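Local structure of amidohydrolase 3 domain-containing protein (Pyrococcus horikoshii, 3IGH) at residues F63-L68 and G396-S401; I337-L342 and S359-F364. The protein probably hydrolyses carbon-nitrogen bonds other than peptide bonds, as a metal-dependent enzyme of the amidohydrolase family. All blocks are in the same frame, centred on the assembly; numbering follows the deposited sequence.

Both contacts are buried in the core of the barrel, and neither is a surface contact. Contact 1 joins the first barrel strand, 58-68, to the last, 395-397, whereas contact 2 joins the neighbouring strands 336-337 and 357-360; since 357-360 also pairs with 395-397, the two contacts share one wall. They meet through a probable hydrogen bond, S398 OG to Q361 NE2 at 2.7 Å, and H67 and H339 converge on one sulfate ion. Their chemistry differs: contact 1 relies on a buried carboxylate that gathers backbone and hydroxyl donors around the barrel closure, while contact 2 combines a parallel strand bridge with an aromatic, water-bridged cluster.

Contact 1 of 2, residues F63-L68 and G396-S401. With SO4 (sulfate ion), chain B.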
ATOM      1  N   PHE A  63     -18.009  12.476  -9.880  1.00 28.16           N
ATOM      2  CA  PHE A  63     -17.035  13.546  -9.965  1.00 27.27           C
ATOM      3  C   PHE A  63     -15.705  13.114  -9.332  1.00 27.64           C
ATOM      4  O   PHE A  63     -15.671  12.300  -8.396  1.00 28.90           O
ATOM      5  CB  PHE A  63     -17.559  14.833  -9.317  1.00 29.98           C
ATOM      6  CG  PHE A  63     -18.677  15.494 -10.100  1.00 30.68           C
ATOM      7  CD1 PHE A  63     -18.392  16.292 -11.210  1.00 29.73           C
ATOM      8  CD2 PHE A  63     -20.005  15.307  -9.735  1.00 34.46           C
ATOM      9  CE1 PHE A  63     -19.415  16.913 -11.935  1.00 33.39           C
ATOM     10  CE2 PHE A  63     -21.040  15.922 -10.450  1.00 33.46           C
ATOM     11  CZ  PHE A  63     -20.746  16.718 -11.554  1.00 32.40           C
ATOM     12  N   PHE A  64     -14.623  13.647  -9.884  1.00 26.45           N
ATOM     13  CA  PHE A  64     -13.273  13.397  -9.378  1.00 27.51           C
ATOM     14  C   PHE A  64     -12.654  14.784  -9.186  1.00 27.57           C
ATOM     15  O   PHE A  64     -12.373  15.482 -10.155  1.00 26.39           O
ATOM     16  CB  PHE A  64     -12.507  12.565 -10.419  1.00 25.93           C
ATOM     17  CG  PHE A  64     -11.185  11.985  -9.938  1.00 28.88           C
ATOM     18  CD1 PHE A  64     -10.847  10.682 -10.284  1.00 27.50           C
ATOM     19  CD2 PHE A  64     -10.277  12.731  -9.170  1.00 27.78           C
ATOM     20  CE1 PHE A  64      -9.636  10.106  -9.861  1.00 34.44           C
ATOM     21  CE2 PHE A  64      -9.071  12.172  -8.745  1.00 29.14           C
ATOM     22  CZ  PHE A  64      -8.755  10.845  -9.097  1.00 27.83           C
ATOM     23  N   ASP A  65     -12.475  15.206  -7.938  1.00 24.30           N
ATOM     24  CA  ASP A  65     -11.867  16.501  -7.677  1.00 27.28           C
ATOM     25  C   ASP A  65     -10.359  16.308  -7.660  1.00 30.06           C
ATOM     26  O   ASP A  65      -9.822  15.726  -6.736  1.00 27.86           O
ATOM     27  CB  ASP A  65     -12.345  17.066  -6.334  1.00 24.38           C
ATOM     28  CG  ASP A  65     -11.952  18.533  -6.128  1.00 33.91           C
ATOM     29  OD1 ASP A  65     -10.785  18.912  -6.360  1.00 29.27           O
ATOM     30  OD2 ASP A  65     -12.809  19.317  -5.674  1.00 34.39           O
ATOM     31  N   SER A  66      -9.673  16.832  -8.666  1.00 26.69           N
ATOM     32  CA  SER A  66      -8.247  16.522  -8.831  1.00 25.39           C
ATOM     33  C   SER A  66      -7.290  17.337  -7.954  1.00 28.16           C
ATOM     34  O   SER A  66      -6.069  17.192  -8.080  1.00 30.86           O
ATOM     35  CB  SER A  66      -7.850  16.619 -10.311  1.00 30.21           C
ATOM     36  OG  SER A  66      -8.014  17.937 -10.795  1.00 37.19           O
ATOM     37  N   HIS A  67      -7.818  18.158  -7.045  1.00 25.49           N
ATOM     38  CA  HIS A  67      -6.960  18.984  -6.170  1.00 30.66           C
ATOM     39  C   HIS A  67      -7.763  19.581  -5.029  1.00 25.79           C
ATOM     40  O   HIS A  67      -8.446  20.587  -5.209  1.00 29.82           O
ATOM     41  CB  HIS A  67      -6.283  20.100  -6.992  1.00 26.03           C
ATOM     42  CG  HIS A  67      -5.323  20.958  -6.223  1.00 33.58           C
ATOM     43  ND1 HIS A  67      -4.023  21.153  -6.634  1.00 42.81           N
ATOM     44  CD2 HIS A  67      -5.477  21.703  -5.103  1.00 35.28           C
ATOM     45  CE1 HIS A  67      -3.415  21.973  -5.795  1.00 36.18           C
ATOM     46  NE2 HIS A  67      -4.271  22.315  -4.851  1.00 39.73           N
ATOM     47  N   LEU A  68      -7.670  18.977  -3.849  1.00 27.00           N
ATOM     48  CA  LEU A  68      -8.243  19.581  -2.656  1.00 28.52           C
ATOM     49  C   LEU A  68      -7.463  19.199  -1.402  1.00 28.63           C
ATOM     50  O   LEU A  68      -6.533  18.389  -1.454  1.00 30.39           O
ATOM     51  CB  LEU A  68      -9.748  19.253  -2.523  1.00 30.02           C
ATOM     52  CG  LEU A  68     -10.271  17.822  -2.656  1.00 36.00           C
ATOM     53  CD1 LEU A  68      -9.717  16.877  -1.573  1.00 27.11           C
ATOM     54  CD2 LEU A  68     -11.781  17.862  -2.585  1.00 29.19           C
ATOM     55  N   GLY A 396      -7.897  18.556 -15.839  1.00 28.41           N
ATOM     56  CA  GLY A 396      -8.786  18.078 -14.788  1.00 31.20           C
ATOM     57  C   GLY A 396      -9.374  19.252 -14.033  1.00 27.98           C
ATOM     58  O   GLY A 396      -8.742  20.304 -13.937  1.00 33.89           O
ATOM     59  N   PHE A 397     -10.586  19.080 -13.508  1.00 28.40           N
ATOM     60  CA  PHE A 397     -11.220  20.136 -12.720  1.00 27.55           C
ATOM     61  C   PHE A 397     -11.092  19.825 -11.237  1.00 28.34           C
ATOM     62  O   PHE A 397     -11.088  18.661 -10.815  1.00 28.40           O
ATOM     63  CB  PHE A 397     -12.709  20.284 -13.075  1.00 33.19           C
ATOM     64  CG  PHE A 397     -12.982  21.065 -14.346  1.00 32.19           C
ATOM     65  CD1 PHE A 397     -11.948  21.560 -15.138  1.00 28.48           C
ATOM     66  CD2 PHE A 397     -14.296  21.276 -14.758  1.00 35.06           C
ATOM     67  CE1 PHE A 397     -12.211  22.266 -16.307  1.00 31.66           C
ATOM     68  CE2 PHE A 397     -14.573  21.971 -15.923  1.00 28.60           C
ATOM     69  CZ  PHE A 397     -13.521  22.470 -16.703  1.00 34.82           C
ATOM     70  N   SER A 398     -11.030  20.885 -10.448  1.00 29.40           N
ATOM     71  CA  SER A 398     -10.903  20.766  -9.018  1.00 30.84           C
ATOM     72  C   SER A 398     -11.428  22.030  -8.351  1.00 28.63           C
ATOM     73  O   SER A 398     -11.720  23.014  -9.020  1.00 28.06           O
ATOM     74  CB  SER A 398      -9.433  20.558  -8.647  1.00 32.72           C
ATOM     75  OG  SER A 398      -8.592  21.525  -9.245  1.00 34.62           O
ATOM     76  N   THR A 399     -11.525  21.995  -7.026  1.00 32.41           N
ATOM     77  CA  THR A 399     -12.057  23.111  -6.271  1.00 28.60           C
ATOM     78  C   THR A 399     -11.016  23.759  -5.375  1.00 35.11           C
ATOM     79  O   THR A 399     -11.224  24.883  -4.925  1.00 32.57           O
ATOM     80  CB  THR A 399     -13.241  22.679  -5.372  1.00 29.23           C
ATOM     81  OG1 THR A 399     -12.843  21.579  -4.542  1.00 31.66           O
ATOM     82  CG2 THR A 399     -14.447  22.275  -6.216  1.00 29.23           C
ATOM     83  N   ASP A 400      -9.916  23.046  -5.096  1.00 28.42           N
ATOM     84  CA  ASP A 400      -8.960  23.440  -4.058  1.00 28.46           C
ATOM     85  C   ASP A 400      -9.687  23.632  -2.727  1.00 29.54           C
ATOM     86  O   ASP A 400      -9.309  24.472  -1.914  1.00 28.05           O
ATOM     87  CB  ASP A 400      -8.166  24.705  -4.463  1.00 30.43           C
ATOM     88  CG  ASP A 400      -6.918  24.914  -3.623  1.00 46.74           C
ATOM     89  OD1 ASP A 400      -6.390  23.928  -3.058  1.00 35.67           O
ATOM     90  OD2 ASP A 400      -6.472  26.077  -3.518  1.00 44.43           O
ATOM     91  N   SER A 401     -10.740  22.846  -2.513  1.00 29.05           N
ATOM     92  CA  SER A 401     -11.521  22.911  -1.286  1.00 30.20           C
ATOM     93  C   SER A 401     -10.594  22.759  -0.072  1.00 33.26           C
ATOM     94  O   SER A 401      -9.685  21.913  -0.083  1.00 32.23           O
ATOM     95  CB  SER A 401     -12.592  21.817  -1.301  1.00 33.90           C
ATOM     96  OG  SER A 401     -13.259  21.749  -0.063  1.00 42.94           O
TER
HETATM   97  S   SO4 B   1      -2.421  25.140  -3.437  1.00 55.65           S
HETATM   98  O1  SO4 B   1      -2.862  23.943  -2.750  1.00 45.31           O
HETATM   99  O2  SO4 B   1      -3.586  25.923  -3.819  1.00 62.11           O
HETATM  100  O3  SO4 B   1      -1.613  25.942  -2.528  1.00 61.71           O
HETATM  101  O4  SO4 B   1      -1.672  24.761  -4.641  1.00 50.26           O
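The flat side chains of H67 and D400 lie side by side, the carboxylate plane turned 81° from the imidazole. D400 OD1 sits at the ring edge, near its plane, 3.2 Å from H67 CD2. Also at the edge, H67 NE2 donates to O1 of the chain B sulfate, in the ring plane, at 3.0 Å. S398 OG, hydrogen-bonded to Q361 NE2, sits near H67 CB, oblique to the ring, and H67 ND1 is held by E338, which helps to fix the ring's rotation. CG of H67 lies anti to the backbone N (chi1 -177°), beside the carbonyl carbon. Between the backbones, D400 N donates to H67 O at 2.9 Å.

This is the closure of a TIM barrel, where the first strand comes against the last. H67 and H69 form the His-X-His motif of the amidohydrolases, and D400 lies in the loop just after the last strand, 395-397, an arrangement consistent with the metal-binding centre of relatives; the sulfate, probably from the crystallisation liquor, is also bound by K262, H314 and H339.

D65 crosses T399 at about a right angle. Its OD2 accepts a hydrogen bond from T399 OG1 through the syn lone pair, at 2.5 Å, while OD1 accepts from T399 N at 3.2 Å and, by its anti lone pair, from H67 N in an Asx turn. An alanine at D65 would probably leave T399 OG1 and both backbone N-H groups without their acceptor and free the corner at H67 to shift. At the corner, S66 N donates almost straight to F397 O at 3.2 Å.

Contact 2 of 2, residues I337-L342 and S359-F364; sequences IEHASL and SVQPHF. With SO4 (sulfate ion), chain E; SO4 (sulfate ion), chain B.
S359 is gripped by the backbone on both sides of E338: its N donates to I337 O at 3.0 Å, and its O accepts from H339 N at 2.9 Å, in the pattern of a parallel bridge. On the sheet face carrying E338 and S359, the bent E338 side chain brings OE1 against S359 CB at 3.3 Å, while its carboxylate is engaged by H67 and R336. V360 CG1 packs on H339 O nearby, completing the tight half.

The strands 336-337 and 357-360, with helix 345-354 between them, form a beta-alpha-beta crossover of the TIM barrel, and the chain turns a corner at E338. H339 follows, at the mouth where amidohydrolases commonly place a metal-binding histidine; here its NE2 donates to O2 of the chain B sulfate, in the ring plane, at 2.9 Å.

Beyond the bridge the side chains meet less directly and two waters take part. The Q361 chain bends at chi2 (78°), placing CD toward H339. Its NE2 is hydrogen-bonded to S398 OG, and OE1 lies 3.1 Å above one face of the H339 ring, offset toward the rim, at an angle unsuited to a hydrogen bond with ND1. One water instead spans H339 ND1 and Q361 OE1, and also rests over a face of F364. A second links H339 O to Q361 N. The H339 edge points at the F364 face in an offset edge-to-face pair, centroids 5.5 Å apart and planes at 85°. A type I turn from Q361 to F364, closed by F364 N donating to Q361 O, swings the phenyl ring back toward H339.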
ATOM      1  N   ILE A 337       0.768  20.264 -13.414  1.00 28.00           N
ATOM      2  CA  ILE A 337       0.826  21.627 -12.914  0.50 30.78           C
ATOM      3  C   ILE A 337      -0.526  21.979 -12.301  1.00 28.30           C
ATOM      4  O   ILE A 337      -1.569  21.684 -12.871  1.00 28.04           O
ATOM      5  CB  ILE A 337       1.266  22.622 -14.014  0.50 31.53           C
ATOM      6  CG1 ILE A 337       2.771  22.483 -14.253  0.50 33.97           C
ATOM      7  CG2 ILE A 337       0.950  24.075 -13.633  0.50 31.56           C
ATOM      8  CD1 ILE A 337       3.190  22.774 -15.674  0.50 27.45           C
ATOM      9  N   GLU A 338      -0.476  22.574 -11.110  1.00 30.56           N
ATOM     10  CA  GLU A 338      -1.661  22.987 -10.383  1.00 29.09           C
ATOM     11  C   GLU A 338      -1.905  24.474 -10.612  1.00 32.11           C
ATOM     12  O   GLU A 338      -0.960  25.274 -10.555  1.00 29.33           O
ATOM     13  CB  GLU A 338      -1.491  22.709  -8.889  1.00 29.81           C
ATOM     14  CG  GLU A 338      -0.978  21.303  -8.568  1.00 34.51           C
ATOM     15  CD  GLU A 338      -1.813  20.208  -9.223  1.00 42.66           C
ATOM     16  OE1 GLU A 338      -3.014  20.095  -8.906  1.00 33.71           O
ATOM     17  OE2 GLU A 338      -1.265  19.467 -10.062  1.00 39.99           O
ATOM     18  N   HIS A 339      -3.178  24.802 -10.870  1.00 30.74           N
ATOM     19  CA  HIS A 339      -3.705  26.148 -11.133  1.00 28.65           C
ATOM     20  C   HIS A 339      -3.541  26.598 -12.582  1.00 31.51           C
ATOM     21  O   HIS A 339      -4.538  26.757 -13.303  1.00 30.37           O
ATOM     22  CB  HIS A 339      -3.136  27.201 -10.174  1.00 29.60           C
ATOM     23  CG  HIS A 339      -3.491  26.974  -8.738  1.00 35.43           C
ATOM     24  ND1 HIS A 339      -4.493  27.674  -8.101  1.00 43.29           N
ATOM     25  CD2 HIS A 339      -2.957  26.148  -7.807  1.00 38.86           C
ATOM     26  CE1 HIS A 339      -4.575  27.272  -6.845  1.00 46.25           C
ATOM     27  NE2 HIS A 339      -3.656  26.344  -6.642  1.00 37.47           N
ATOM     28  N   ALA A 340      -2.287  26.811 -12.991  1.00 24.91           N
ATOM     29  CA  ALA A 340      -1.946  27.337 -14.325  1.00 26.63           C
ATOM     30  C   ALA A 340      -2.786  28.579 -14.653  1.00 28.57           C
ATOM     31  O   ALA A 340      -3.383  28.687 -15.728  1.00 30.05           O
ATOM     32  CB  ALA A 340      -2.100  26.251 -15.401  1.00 29.02           C
ATOM     33  N   SER A 341      -2.823  29.508 -13.700  1.00 29.28           N
ATOM     34  CA  SER A 341      -3.775  30.621 -13.715  1.00 30.26           C
ATOM     35  C   SER A 341      -3.495  31.657 -14.799  1.00 31.89           C
ATOM     36  O   SER A 341      -4.422  32.252 -15.346  1.00 30.06           O
ATOM     37  CB  SER A 341      -3.798  31.293 -12.345  1.00 30.33           C
ATOM     38  OG  SER A 341      -4.046  30.333 -11.322  1.00 32.73           O
ATOM     39  N   LEU A 342      -2.217  31.840 -15.105  1.00 28.99           N
ATOM     40  CA  LEU A 342      -1.757  32.780 -16.120  1.00 30.67           C
ATOM     41  C   LEU A 342      -0.821  32.047 -17.074  1.00 33.55           C
ATOM     42  O   LEU A 342       0.288  31.668 -16.685  1.00 36.53           O
ATOM     43  CB  LEU A 342      -0.986  33.918 -15.462  1.00 33.55           C
ATOM     44  CG  LEU A 342      -1.677  35.190 -14.990  1.00 48.30           C
ATOM     45  CD1 LEU A 342      -0.614  36.212 -14.688  1.00 44.62           C
ATOM     46  CD2 LEU A 342      -2.576  35.728 -16.061  1.00 42.75           C
ATOM     47  N   SER A 359      -4.253  20.598 -13.643  1.00 32.27           N
ATOM     48  CA  SER A 359      -5.411  20.627 -12.760  1.00 32.20           C
ATOM     49  C   SER A 359      -5.800  22.080 -12.509  1.00 28.40           C
ATOM     50  O   SER A 359      -5.026  22.853 -11.947  1.00 30.32           O
ATOM     51  CB  SER A 359      -5.093  19.909 -11.449  1.00 31.48           C
ATOM     52  OG  SER A 359      -6.154  20.007 -10.532  1.00 39.09           O
ATOM     53  N   VAL A 360      -7.000  22.451 -12.944  1.00 27.50           N
ATOM     54  CA  VAL A 360      -7.445  23.839 -12.846  1.00 29.69           C
ATOM     55  C   VAL A 360      -8.675  23.957 -11.955  1.00 31.20           C
ATOM     56  O   VAL A 360      -9.367  22.968 -11.705  1.00 29.46           O
ATOM     57  CB  VAL A 360      -7.745  24.457 -14.241  1.00 33.09           C
ATOM     58  CG1 VAL A 360      -6.473  24.534 -15.093  1.00 30.72           C
ATOM     59  CG2 VAL A 360      -8.852  23.708 -14.972  1.00 26.91           C
ATOM     60  N   GLN A 361      -8.948  25.172 -11.487  1.00 27.55           N
ATOM     61  CA  GLN A 361     -10.031  25.395 -10.531  1.00 29.07           C
ATOM     62  C   GLN A 361     -10.978  26.492 -11.034  1.00 30.45           C
ATOM     63  O   GLN A 361     -10.813  27.657 -10.678  1.00 27.80           O
ATOM     64  CB  GLN A 361      -9.463  25.775  -9.157  1.00 30.85           C
ATOM     65  CG  GLN A 361      -8.607  24.709  -8.452  1.00 33.16           C
ATOM     66  CD  GLN A 361      -7.198  24.626  -9.008  1.00 34.03           C
ATOM     67  OE1 GLN A 361      -6.599  25.643  -9.354  1.00 38.14           O
ATOM     68  NE2 GLN A 361      -6.673  23.409  -9.122  1.00 41.00           N
ATOM     69  N   PRO A 362     -11.943  26.128 -11.898  1.00 32.09           N
ATOM     70  CA  PRO A 362     -12.844  27.121 -12.518  1.00 32.28           C
ATOM     71  C   PRO A 362     -13.601  28.068 -11.581  1.00 32.84           C
ATOM     72  O   PRO A 362     -13.843  29.209 -11.962  1.00 34.78           O
ATOM     73  CB  PRO A 362     -13.803  26.258 -13.345  1.00 30.75           C
ATOM     74  CG  PRO A 362     -12.971  25.045 -13.692  1.00 31.75           C
ATOM     75  CD  PRO A 362     -12.190  24.773 -12.429  1.00 26.09           C
ATOM     76  N   HIS A 363     -13.934  27.634 -10.367  1.00 31.76           N
ATOM     77  CA  HIS A 363     -14.629  28.522  -9.433  1.00 33.39           C
ATOM     78  C   HIS A 363     -13.809  29.736  -8.961  1.00 36.65           C
ATOM     79  O   HIS A 363     -14.378  30.702  -8.445  1.00 30.80           O
ATOM     80  CB  HIS A 363     -15.258  27.755  -8.262  1.00 30.50           C
ATOM     81  CG  HIS A 363     -16.398  28.482  -7.619  1.00 34.20           C
ATOM     82  ND1 HIS A 363     -16.231  29.305  -6.529  1.00 32.30           N
ATOM     83  CD2 HIS A 363     -17.712  28.545  -7.940  1.00 36.19           C
ATOM     84  CE1 HIS A 363     -17.396  29.826  -6.187  1.00 36.25           C
ATOM     85  NE2 HIS A 363     -18.310  29.384  -7.030  1.00 35.47           N
ATOM     86  N   PHE A 364     -12.485  29.704  -9.167  1.00 29.39           N
ATOM     87  CA  PHE A 364     -11.631  30.882  -8.935  1.00 29.98           C
ATOM     88  C   PHE A 364     -12.047  32.098  -9.781  1.00 31.92           C
ATOM     89  O   PHE A 364     -11.835  33.226  -9.361  1.00 33.85           O
ATOM     90  CB  PHE A 364     -10.146  30.576  -9.195  1.00 33.11           C
ATOM     91  CG  PHE A 364      -9.420  29.934  -8.025  1.00 32.08           C
ATOM     92  CD1 PHE A 364      -9.803  28.694  -7.526  1.00 38.30           C
ATOM     93  CD2 PHE A 364      -8.330  30.574  -7.437  1.00 47.12           C
ATOM     94  CE1 PHE A 364      -9.106  28.096  -6.453  1.00 31.28           C
ATOM     95  CE2 PHE A 364      -7.643  29.992  -6.369  1.00 45.02           C
ATOM     96  CZ  PHE A 364      -8.033  28.749  -5.880  1.00 41.65           C
TER
HETATM   97  S   SO4 E   4     -21.676  30.730  -6.795  1.00 54.72           S
HETATM   98  O1  SO4 E   4     -22.930  30.335  -6.161  1.00 56.57           O
HETATM   99  O2  SO4 E   4     -21.926  31.808  -7.748  1.00 51.42           O
HETATM  100  O3  SO4 E   4     -20.727  31.160  -5.774  1.00 54.59           O
HETATM  101  O4  SO4 E   4     -21.118  29.595  -7.520  1.00 55.79           O
HETATM  102  S   SO4 B   1      -2.421  25.140  -3.437  1.00 55.65           S
HETATM  103  O1  SO4 B   1      -2.862  23.943  -2.750  1.00 45.31           O
HETATM  104  O2  SO4 B   1      -3.586  25.923  -3.819  1.00 62.11           O
HETATM  105  O3  SO4 B   1      -1.613  25.942  -2.528  1.00 61.71           O
HETATM  106  O4  SO4 B   1      -1.672  24.761  -4.641  1.00 50.26           O
HETATM  107  O   HOH W   1      -7.159  27.214 -12.371  1.00 31.89           O
HETATM  108  O   HOH W   2      -6.755  28.475  -9.806  1.00 43.82           O